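Fructose-bisphosphate aldolase (Slackia heliotrinireducens, PDB 4MOZ) belongs to the DeoC/LacD family of aldolases, enzymes folded as a TIM barrel, and is modelled here as an assembly of five chains. Local coordinates at residues Gly78-Gln83 and Val97-Lys102; Ser222-Ala227 and Ile259-Ala264; Lys10-Val15 and Gln165-Gly170; Gln114-Ser119 and Gly148-Ala153. One frame throughout, in Å; residues are numbered along the deposited sequence. Where two conformers were deposited one is given.

Contact 1: Gly78-Gln83 and Val97-Lys102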
# COMPACT_ATOMS: atom_id res chain seq x y z
N GLY C 78 -26.28 -16.24 21.72
CA GLY C 78 -25.08 -17.04 21.50
C GLY C 78 -23.88 -16.13 21.59
O GLY C 78 -23.05 -16.26 22.50
N VAL C 79 -23.79 -15.19 20.64
CA VAL C 79 -22.75 -14.16 20.65
C VAL C 79 -23.33 -12.76 20.47
O VAL C 79 -24.38 -12.58 19.83
CB VAL C 79 -21.66 -14.38 19.56
CG1 VAL C 79 -20.93 -15.70 19.76
CG2 VAL C 79 -22.25 -14.30 18.15
N MSE C 80 -22.66 -11.77 21.06
CA MSE C 80 -22.93 -10.38 20.75
C MSE C 80 -21.84 -9.89 19.83
O MSE C 80 -20.66 -9.92 20.19
CB MSE C 80 -22.96 -9.54 22.02
CG MSE C 80 -23.23 -8.07 21.75
SE MSE C 80 -22.97 -6.99 23.33
CE MSE C 80 -23.28 -5.23 22.56
N ALA C 81 -22.23 -9.47 18.63
CA ALA C 81 -21.29 -8.97 17.63
C ALA C 81 -21.26 -7.44 17.62
O ALA C 81 -22.30 -6.80 17.43
CB ALA C 81 -21.62 -9.51 16.25
N GLY C 82 -20.07 -6.87 17.82
CA GLY C 82 -19.89 -5.42 17.78
C GLY C 82 -18.46 -5.01 17.49
O GLY C 82 -17.55 -5.84 17.54
N GLN C 83 -18.27 -3.73 17.20
CA GLN C 83 -16.93 -3.18 16.95
C GLN C 83 -16.05 -3.28 18.19
O GLN C 83 -16.56 -3.25 19.32
CB GLN C 83 -17.01 -1.73 16.47
CG GLN C 83 -17.53 -1.55 15.05
CD GLN C 83 -19.05 -1.49 14.99
OE1 GLN C 83 -19.73 -1.46 16.02
NE2 GLN C 83 -19.59 -1.47 13.77
N VAL C 97 -20.55 -12.29 28.59
CA VAL C 97 -21.14 -12.30 27.26
C VAL C 97 -20.06 -12.87 26.35
O VAL C 97 -18.87 -12.60 26.54
CB VAL C 97 -21.52 -10.87 26.80
CG1 VAL C 97 -22.08 -10.88 25.38
CG2 VAL C 97 -22.52 -10.23 27.75
N ASN C 98 -20.47 -13.68 25.38
CA ASN C 98 -19.56 -14.15 24.35
C ASN C 98 -19.48 -13.08 23.27
O ASN C 98 -20.44 -12.88 22.52
CB ASN C 98 -20.03 -15.48 23.76
CG ASN C 98 -20.18 -16.58 24.80
OD1 ASN C 98 -19.32 -16.76 25.66
ND2 ASN C 98 -21.27 -17.32 24.72
N TYR C 99 -18.34 -12.39 23.20
CA TYR C 99 -18.16 -11.30 22.24
C TYR C 99 -17.56 -11.75 20.92
O TYR C 99 -16.59 -12.51 20.88
CB TYR C 99 -17.30 -10.17 22.85
CG TYR C 99 -17.99 -9.44 23.98
CD1 TYR C 99 -19.01 -8.51 23.72
CD2 TYR C 99 -17.62 -9.66 25.31
CE1 TYR C 99 -19.64 -7.85 24.75
CE2 TYR C 99 -18.25 -9.00 26.35
CZ TYR C 99 -19.26 -8.09 26.07
OH TYR C 99 -19.88 -7.42 27.10
N LEU C 100 -18.18 -11.29 19.84
CA LEU C 100 -17.65 -11.45 18.50
C LEU C 100 -17.27 -10.05 18.00
O LEU C 100 -18.15 -9.19 17.83
CB LEU C 100 -18.69 -12.07 17.57
CG LEU C 100 -18.20 -12.54 16.20
CD1 LEU C 100 -17.92 -14.03 16.22
CD2 LEU C 100 -19.24 -12.22 15.14
N VAL C 101 -15.98 -9.84 17.77
CA VAL C 101 -15.49 -8.53 17.33
C VAL C 101 -15.64 -8.35 15.82
O VAL C 101 -15.02 -9.06 15.03
CB VAL C 101 -14.04 -8.28 17.77
CG1 VAL C 101 -13.57 -6.90 17.32
CG2 VAL C 101 -13.92 -8.40 19.29
N LYS C 102 -16.49 -7.40 15.44
CA LYS C 102 -16.71 -7.08 14.04
C LYS C 102 -15.54 -6.25 13.52
O LYS C 102 -15.39 -5.08 13.89
CB LYS C 102 -18.06 -6.36 13.86
CG LYS C 102 -18.42 -6.02 12.42
CD LYS C 102 -18.43 -7.24 11.52
CE LYS C 102 -19.33 -7.03 10.31
NZ LYS C 102 -18.80 -5.97 9.41
O HOH W 1 -23.29 -14.39 24.73
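M80, A81 and G82 pair with Y99, L100 and V101 as neighbouring parallel strands of the TIM barrel, the two ends of a beta-alpha-beta unit whose connection carries helix 84-90. The axes of the two short strands approach to 4.6 Å at an angle of 21°. Four backbone bonds stitch them in the parallel pattern: M80 N gives to N98 O, M80 O takes from L100 N in an almost straight bond of 2.9 Å, L100 O receives G82 N, and G82 O receives K102 N. On the outer face, beneath helix 66-74, M80 and Y99 lie side by side. CG of M80, a selenomethionine, is anti to the backbone N (chi1 179°) and the chain runs on extended, bringing SE to 3.7 Å from CE1 of Y99. This Met-aromatic contact is oblique and somewhat doubtful, since M80 was deposited in two conformers. V97 CG1 packs on M80 CB at 3.7 Å. On the inner face, A81 CB meets L100 CD2 at 3.8 Å. K102 starts out toward G82, but its chain bends away, and NZ is hydrogen-bonded to T144 OG1 and N104 O. At the strand beginnings, N98 crosses V79 at about a right angle, with OD1 held by N137; N98 ND2 reaches G78 O at 3.0 Å with the acceptor in the amide plane, and a water links that same oxygen to N98 N.

Contact 2: Ser222-Ala227 and Ile259-Ala264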
# COMPACT_ATOMS: atom_id res chain seq x y z
N SER C 222 -38.93 -18.93 -0.19
CA SER C 222 -37.68 -18.37 0.27
C SER C 222 -36.81 -19.41 0.98
O SER C 222 -35.64 -19.58 0.65
CB SER C 222 -37.93 -17.19 1.21
OG SER C 222 -36.70 -16.72 1.74
N ALA C 223 -37.42 -20.12 1.93
CA ALA C 223 -36.71 -21.11 2.74
C ALA C 223 -36.25 -22.31 1.92
O ALA C 223 -35.21 -22.90 2.21
CB ALA C 223 -37.58 -21.57 3.91
N GLU C 224 -37.03 -22.67 0.90
CA GLU C 224 -36.64 -23.75 -0.00
C GLU C 224 -35.44 -23.37 -0.86
O GLU C 224 -34.54 -24.18 -1.09
CB GLU C 224 -37.83 -24.18 -0.88
CG GLU C 224 -38.86 -25.01 -0.13
CD GLU C 224 -40.10 -25.31 -0.95
OE1 GLU C 224 -40.33 -24.62 -1.97
OE2 GLU C 224 -40.85 -26.23 -0.57
N ASN C 225 -35.42 -22.11 -1.32
CA ASN C 225 -34.28 -21.55 -2.04
C ASN C 225 -33.01 -21.48 -1.19
O ASN C 225 -31.91 -21.72 -1.68
CB ASN C 225 -34.63 -20.16 -2.60
CG ASN C 225 -35.36 -20.24 -3.94
OD1 ASN C 225 -35.08 -21.10 -4.76
ND2 ASN C 225 -36.30 -19.32 -4.15
N LEU C 226 -33.18 -21.16 0.10
CA LEU C 226 -32.08 -21.10 1.06
C LEU C 226 -31.38 -22.45 1.26
O LEU C 226 -30.18 -22.49 1.56
CB LEU C 226 -32.56 -20.55 2.40
CG LEU C 226 -31.51 -20.24 3.47
CD1 LEU C 226 -30.56 -19.13 3.02
CD2 LEU C 226 -32.16 -19.86 4.80
N ALA C 227 -32.13 -23.55 1.12
CA ALA C 227 -31.56 -24.90 1.24
C ALA C 227 -30.39 -25.12 0.28
O ALA C 227 -29.41 -25.78 0.65
CB ALA C 227 -32.64 -25.96 1.02
N ILE C 259 -34.26 -22.74 9.47
CA ILE C 259 -33.52 -23.83 10.08
C ILE C 259 -33.97 -25.18 9.51
O ILE C 259 -33.15 -25.93 8.97
CB ILE C 259 -33.65 -23.85 11.62
CG1 ILE C 259 -33.03 -22.58 12.22
CG2 ILE C 259 -33.00 -25.10 12.20
CD1 ILE C 259 -33.36 -22.35 13.68
N TYR C 260 -35.26 -25.48 9.61
CA TYR C 260 -35.75 -26.83 9.35
C TYR C 260 -36.05 -27.10 7.88
O TYR C 260 -35.98 -28.25 7.44
CB TYR C 260 -36.92 -27.18 10.28
CG TYR C 260 -36.52 -27.13 11.75
CD1 TYR C 260 -35.77 -28.16 12.33
CD2 TYR C 260 -36.86 -26.03 12.55
CE1 TYR C 260 -35.39 -28.10 13.67
CE2 TYR C 260 -36.48 -25.96 13.88
CZ TYR C 260 -35.75 -27.00 14.44
OH TYR C 260 -35.37 -26.93 15.76
N ILE C 261 -36.35 -26.06 7.11
CA ILE C 261 -36.54 -26.20 5.67
C ILE C 261 -35.30 -25.72 4.91
O ILE C 261 -34.83 -26.38 3.99
CB ILE C 261 -37.81 -25.47 5.17
CG1 ILE C 261 -39.06 -26.03 5.88
CG2 ILE C 261 -37.95 -25.59 3.66
CD1 ILE C 261 -40.31 -25.19 5.73
N GLY C 262 -34.76 -24.57 5.33
CA GLY C 262 -33.64 -23.94 4.63
C GLY C 262 -32.26 -24.46 4.99
O GLY C 262 -31.28 -24.12 4.34
N GLY C 263 -32.18 -25.26 6.05
CA GLY C 263 -30.92 -25.85 6.48
C GLY C 263 -29.95 -24.90 7.17
O GLY C 263 -28.76 -25.20 7.28
N ALA C 264 -30.45 -23.76 7.65
CA ALA C 264 -29.63 -22.81 8.41
C ALA C 264 -29.09 -23.40 9.71
O ALA C 264 -29.75 -24.24 10.34
CB ALA C 264 -30.43 -21.54 8.70
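A227 and G262 bring their CA atoms to 4.1 Å, where the turn that follows helix 248-260 presses against a flank of helix 222-232. No hydrogen bond crosses here; the backbones meet through CA-H...O contacts, from G262 CA to A223 O at 3.1 Å and from A227 CA to G262 O at 3.2 Å. G262 has no side chain, which lets its main chain lie directly on the helix, with L226 CG 4.0 Å from G262 O. That carbonyl oxygen also has a hydrogen-bond partner in S230 OG, one turn further along the helix. Beside this backbone seam, I261 uses its CG2 branch, which is anti to the backbone N, to reach both A223 CB at 4.0 Å and the CG methylene of E224 at 3.9 Å. E224 contributes only its aliphatic part to the contact, its OE1 being bonded to T221 N. A227 CB touches I261 O at 3.7 Å. G263 then takes a positive phi and turns the chain toward strand 266-269. L226 reaches from the helix onto L238 and C240 of strand 237-240. This is close, glycine-mediated packing of a helix against the turn that leaves the next helix, in the outer layer of a TIM barrel.

Contact 3: Lys10-Val15 and Gln165-Gly170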
# COMPACT_ATOMS: atom_id res chain seq x y z
N LYS C 10 -16.20 -30.30 14.64
CA LYS C 10 -15.21 -30.51 13.58
C LYS C 10 -14.21 -29.36 13.54
O LYS C 10 -14.54 -28.23 13.17
CB LYS C 10 -15.89 -30.70 12.22
CG LYS C 10 -16.42 -32.10 12.01
CD LYS C 10 -17.14 -32.23 10.68
CE LYS C 10 -17.83 -33.58 10.57
NZ LYS C 10 -18.81 -33.61 9.45
N VAL C 11 -12.98 -29.66 13.95
CA VAL C 11 -11.91 -28.67 13.98
C VAL C 11 -11.25 -28.63 12.60
O VAL C 11 -10.66 -29.63 12.17
CB VAL C 11 -10.88 -28.98 15.09
CG1 VAL C 11 -9.73 -27.99 15.06
CG2 VAL C 11 -11.56 -28.98 16.45
N PRO C 12 -11.36 -27.49 11.89
CA PRO C 12 -10.71 -27.36 10.59
C PRO C 12 -9.19 -27.41 10.70
O PRO C 12 -8.63 -27.15 11.77
CB PRO C 12 -11.18 -25.99 10.08
CG PRO C 12 -11.58 -25.24 11.31
CD PRO C 12 -12.09 -26.26 12.27
N ALA C 13 -8.53 -27.75 9.60
CA ALA C 13 -7.10 -28.06 9.59
C ALA C 13 -6.20 -26.83 9.71
O ALA C 13 -4.98 -26.97 9.84
CB ALA C 13 -6.76 -28.85 8.34
N ASP C 14 -6.80 -25.64 9.65
CA ASP C 14 -6.05 -24.39 9.84
C ASP C 14 -6.06 -23.91 11.30
O ASP C 14 -5.45 -22.89 11.63
CB ASP C 14 -6.54 -23.29 8.88
CG ASP C 14 -8.02 -22.96 9.05
OD1 ASP C 14 -8.75 -23.76 9.66
OD2 ASP C 14 -8.46 -21.90 8.55
N VAL C 15 -6.76 -24.65 12.16
CA VAL C 15 -6.67 -24.44 13.60
C VAL C 15 -5.53 -25.29 14.12
O VAL C 15 -5.62 -26.52 14.14
CB VAL C 15 -7.98 -24.80 14.33
CG1 VAL C 15 -7.81 -24.67 15.84
CG2 VAL C 15 -9.14 -23.94 13.84
N GLN C 165 -5.66 -16.13 10.30
CA GLN C 165 -5.09 -15.62 11.54
C GLN C 165 -5.96 -15.92 12.75
O GLN C 165 -5.44 -16.23 13.83
CB GLN C 165 -4.84 -14.11 11.44
CG GLN C 165 -3.62 -13.74 10.62
CD GLN C 165 -3.42 -12.24 10.53
OE1 GLN C 165 -2.34 -11.73 10.82
NE2 GLN C 165 -4.46 -11.51 10.12
N ALA C 166 -7.28 -15.82 12.58
CA ALA C 166 -8.22 -16.12 13.65
C ALA C 166 -8.12 -17.59 14.07
O ALA C 166 -8.09 -17.89 15.27
CB ALA C 166 -9.64 -15.78 13.23
N HIS C 167 -8.06 -18.48 13.09
CA HIS C 167 -7.98 -19.91 13.36
C HIS C 167 -6.67 -20.30 13.97
O HIS C 167 -6.61 -21.25 14.74
CB HIS C 167 -8.30 -20.72 12.12
CG HIS C 167 -9.77 -20.74 11.78
ND1 HIS C 167 -10.23 -21.10 10.58
CD2 HIS C 167 -10.88 -20.38 12.55
CE1 HIS C 167 -11.58 -21.01 10.57
NE2 HIS C 167 -11.97 -20.57 11.78
N GLU C 168 -5.62 -19.55 13.64
CA GLU C 168 -4.32 -19.70 14.27
C GLU C 168 -4.44 -19.44 15.78
O GLU C 168 -3.71 -20.03 16.58
CB GLU C 168 -3.32 -18.73 13.63
CG GLU C 168 -1.90 -18.84 14.13
CD GLU C 168 -0.96 -17.80 13.53
OE1 GLU C 168 -1.42 -16.95 12.73
OE2 GLU C 168 0.23 -17.82 13.88
N GLU C 169 -5.38 -18.57 16.15
CA GLU C 169 -5.60 -18.18 17.54
C GLU C 169 -6.72 -18.95 18.22
O GLU C 169 -6.99 -18.74 19.40
CB GLU C 169 -5.88 -16.67 17.63
CG GLU C 169 -4.67 -15.78 17.38
CD GLU C 169 -3.53 -16.02 18.36
OE1 GLU C 169 -3.80 -16.36 19.54
OE2 GLU C 169 -2.37 -15.86 17.95
N GLY C 170 -7.39 -19.83 17.48
CA GLY C 170 -8.52 -20.59 18.02
C GLY C 170 -9.80 -19.78 18.16
O GLY C 170 -10.67 -20.12 18.97
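D14 and H167 form a His-carboxylate hydrogen bond that pins the N-terminal loop to the last turn of helix 152-168, one of the outer helices of the barrel. H167 ND1 donates a hydrogen bond to D14 OD2 at 2.8 Å, nearly straight at 173°. The oxygen lies in the imidazole plane, but the nitrogen sits 40° out of the carboxylate plane, and the two flat groups are turned 79° against each other. CG of D14 stands between the backbone N and the carbonyl carbon, a rotamer that carries it to the H167 side. D14 OD2 is shared with R84 of the third subunit in a salt bridge, and H167 NE2 is bonded to D207 OD2. A type I turn from P12 to V15 sets V15 beside the histidine, with CG2 3.7 Å from H167 CB and V15 CA 3.4 Å from H167 O. That carbonyl oxygen also receives G170 N at 3.2 Å, in the Schellman motif that ends the helix. Around the contact, H167 rests on V173 of strand 172-177, P12 and V15 lean on Y23 of helix 20-30, N26 of that helix holds G170 O, and R89 of the third subunit packs on P12 and H167.

Contact 4: Gln114-Ser119 and Gly148-Ala153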
# COMPACT_ATOMS: atom_id res chain seq x y z
N GLN C 114 -23.46 6.16 -6.30
CA GLN C 114 -22.30 7.06 -6.30
C GLN C 114 -21.00 6.28 -6.45
O GLN C 114 -20.17 6.62 -7.29
CB GLN C 114 -22.26 7.90 -5.01
CG GLN C 114 -21.05 8.83 -4.93
CD GLN C 114 -20.87 9.49 -3.57
OE1 GLN C 114 -21.81 9.61 -2.78
NE2 GLN C 114 -19.64 9.93 -3.29
N ASP C 115 -20.83 5.24 -5.64
CA ASP C 115 -19.63 4.41 -5.65
C ASP C 115 -19.93 3.06 -5.00
O ASP C 115 -20.66 2.99 -4.01
CB ASP C 115 -18.48 5.11 -4.90
CG ASP C 115 -17.09 4.58 -5.28
OD1 ASP C 115 -16.92 3.97 -6.36
OD2 ASP C 115 -16.15 4.80 -4.49
N ASP C 116 -19.36 1.99 -5.56
CA ASP C 116 -19.48 0.65 -5.00
C ASP C 116 -18.98 0.62 -3.55
O ASP C 116 -18.08 1.38 -3.19
CB ASP C 116 -18.69 -0.35 -5.85
CG ASP C 116 -19.49 -0.87 -7.04
OD1 ASP C 116 -20.65 -0.46 -7.24
OD2 ASP C 116 -18.94 -1.70 -7.79
N PRO C 117 -19.56 -0.26 -2.71
CA PRO C 117 -19.20 -0.25 -1.29
C PRO C 117 -17.85 -0.88 -0.97
O PRO C 117 -17.41 -1.82 -1.65
CB PRO C 117 -20.32 -1.08 -0.64
CG PRO C 117 -20.73 -2.03 -1.72
CD PRO C 117 -20.57 -1.29 -3.02
N TYR C 118 -17.20 -0.34 0.06
CA TYR C 118 -16.01 -0.93 0.64
C TYR C 118 -16.05 -0.74 2.16
O TYR C 118 -16.20 0.37 2.66
CB TYR C 118 -14.73 -0.33 0.04
CG TYR C 118 -13.46 -0.72 0.78
CD1 TYR C 118 -13.21 -2.05 1.14
CD2 TYR C 118 -12.50 0.23 1.10
CE1 TYR C 118 -12.06 -2.41 1.82
CE2 TYR C 118 -11.33 -0.12 1.77
CZ TYR C 118 -11.12 -1.44 2.13
OH TYR C 118 -9.97 -1.81 2.80
N SER C 119 -15.92 -1.85 2.89
CA SER C 119 -15.83 -1.82 4.35
C SER C 119 -14.44 -2.30 4.79
O SER C 119 -14.11 -3.48 4.63
CB SER C 119 -16.95 -2.66 4.97
OG SER C 119 -16.82 -2.74 6.38
N GLY C 148 -18.87 -8.65 -5.86
CA GLY C 148 -19.38 -7.93 -7.02
C GLY C 148 -19.21 -6.42 -6.96
O GLY C 148 -19.54 -5.72 -7.92
N SER C 149 -18.73 -5.91 -5.82
CA SER C 149 -18.32 -4.51 -5.72
C SER C 149 -17.00 -4.36 -6.46
O SER C 149 -16.21 -5.30 -6.54
CB SER C 149 -18.13 -4.11 -4.26
OG SER C 149 -17.50 -2.84 -4.14
N GLU C 150 -16.74 -3.17 -7.00
CA GLU C 150 -15.44 -2.89 -7.61
C GLU C 150 -14.29 -2.96 -6.60
O GLU C 150 -13.13 -3.03 -6.99
CB GLU C 150 -15.45 -1.55 -8.35
CG GLU C 150 -16.25 -1.62 -9.64
CD GLU C 150 -16.18 -0.36 -10.48
OE1 GLU C 150 -15.45 0.59 -10.10
OE2 GLU C 150 -16.86 -0.33 -11.53
N TYR C 151 -14.62 -2.96 -5.31
CA TYR C 151 -13.62 -3.11 -4.26
C TYR C 151 -13.60 -4.52 -3.65
O TYR C 151 -12.99 -4.73 -2.60
CB TYR C 151 -13.83 -2.05 -3.17
CG TYR C 151 -13.87 -0.64 -3.72
CD1 TYR C 151 -12.70 0.03 -4.08
CD2 TYR C 151 -15.08 0.03 -3.87
CE1 TYR C 151 -12.74 1.32 -4.59
CE2 TYR C 151 -15.13 1.32 -4.37
CZ TYR C 151 -13.96 1.97 -4.73
OH TYR C 151 -14.03 3.25 -5.22
N GLU C 152 -14.24 -5.47 -4.33
CA GLU C 152 -14.28 -6.88 -3.92
C GLU C 152 -12.90 -7.43 -3.56
O GLU C 152 -12.74 -8.10 -2.54
CB GLU C 152 -14.91 -7.75 -5.01
CG GLU C 152 -14.89 -9.25 -4.76
CD GLU C 152 -15.29 -10.07 -5.98
OE1 GLU C 152 -16.51 -10.19 -6.24
OE2 GLU C 152 -14.39 -10.61 -6.67
N ALA C 153 -11.90 -7.14 -4.40
CA ALA C 153 -10.55 -7.67 -4.24
C ALA C 153 -9.92 -7.35 -2.89
O ALA C 153 -9.31 -8.22 -2.25
CB ALA C 153 -9.65 -7.17 -5.36
O HOH W 2 -20.22 -3.51 -9.28
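S149 and P117 meet in the tight, buried part, where the serine hydroxyl is gripped from two directions. S149 OG donates to P117 O at 2.7 Å and accepts from Y151 N at 3.1 Å, the second bond making an ST turn. OG sits anti to the backbone N (chi1 170°), and its nearest carbon across the contact is D116 CB at 3.2 Å. Next to it, D116 OD2 takes E150 N at 2.8 Å on its anti side, and a water donates to both D116 OD2 and G148 O. K182 N binds the other oxygen, OD1, and so helps fix the carboxylate. In the TIM barrel, 114-119 lies in the loop after strand 99-102; 148-153 runs from the loop after strand 138-145, through a type I turn from S149 to E152, into helix 152-168 with Y151 as N-cap. Y151 is partly exposed yet closely packed: CE2 at its ring edge lies 3.2 Å from D116 O, and OH donates to the syn lone pair of D115 OD2 at 2.7 Å, ring and carboxylate planes 84° apart. The packing thins at Y118, which crosses Y151 at about a right angle and touches it chiefly CB to CB, at 3.8 Å, before its ring leads off to T154 and M155. On this side the second subunit packs its E150 on D115 and its A153 on Y118. E150 crosses D116, carboxylate near carboxylate, and the like charges probably repel; E150 OE2 bonds Q114 NE2 of the third subunit and makes a long, weak ion pair with K182.

Overall arrangement
From the N terminus, residues 10-15 come first and wait some 150 residues for their partner at 165-170, so contact 3 closes the longest loop. Contacts 1 and 4 both fall within that span, one after the other: contact 1 closes a loop of 13 residues between two adjacent barrel strands, and contact 4 one of 28, joining the regions that follow strands 99-102 and 138-145. Contacts 3 and 4 share helix 152-168, one at its end and one at its start, and both touch the third subunit. Contact 2 opens only after contact 3 has closed; its loop of 31 residues links helix 222-232 to the turn after helix 248-260. No loops cross.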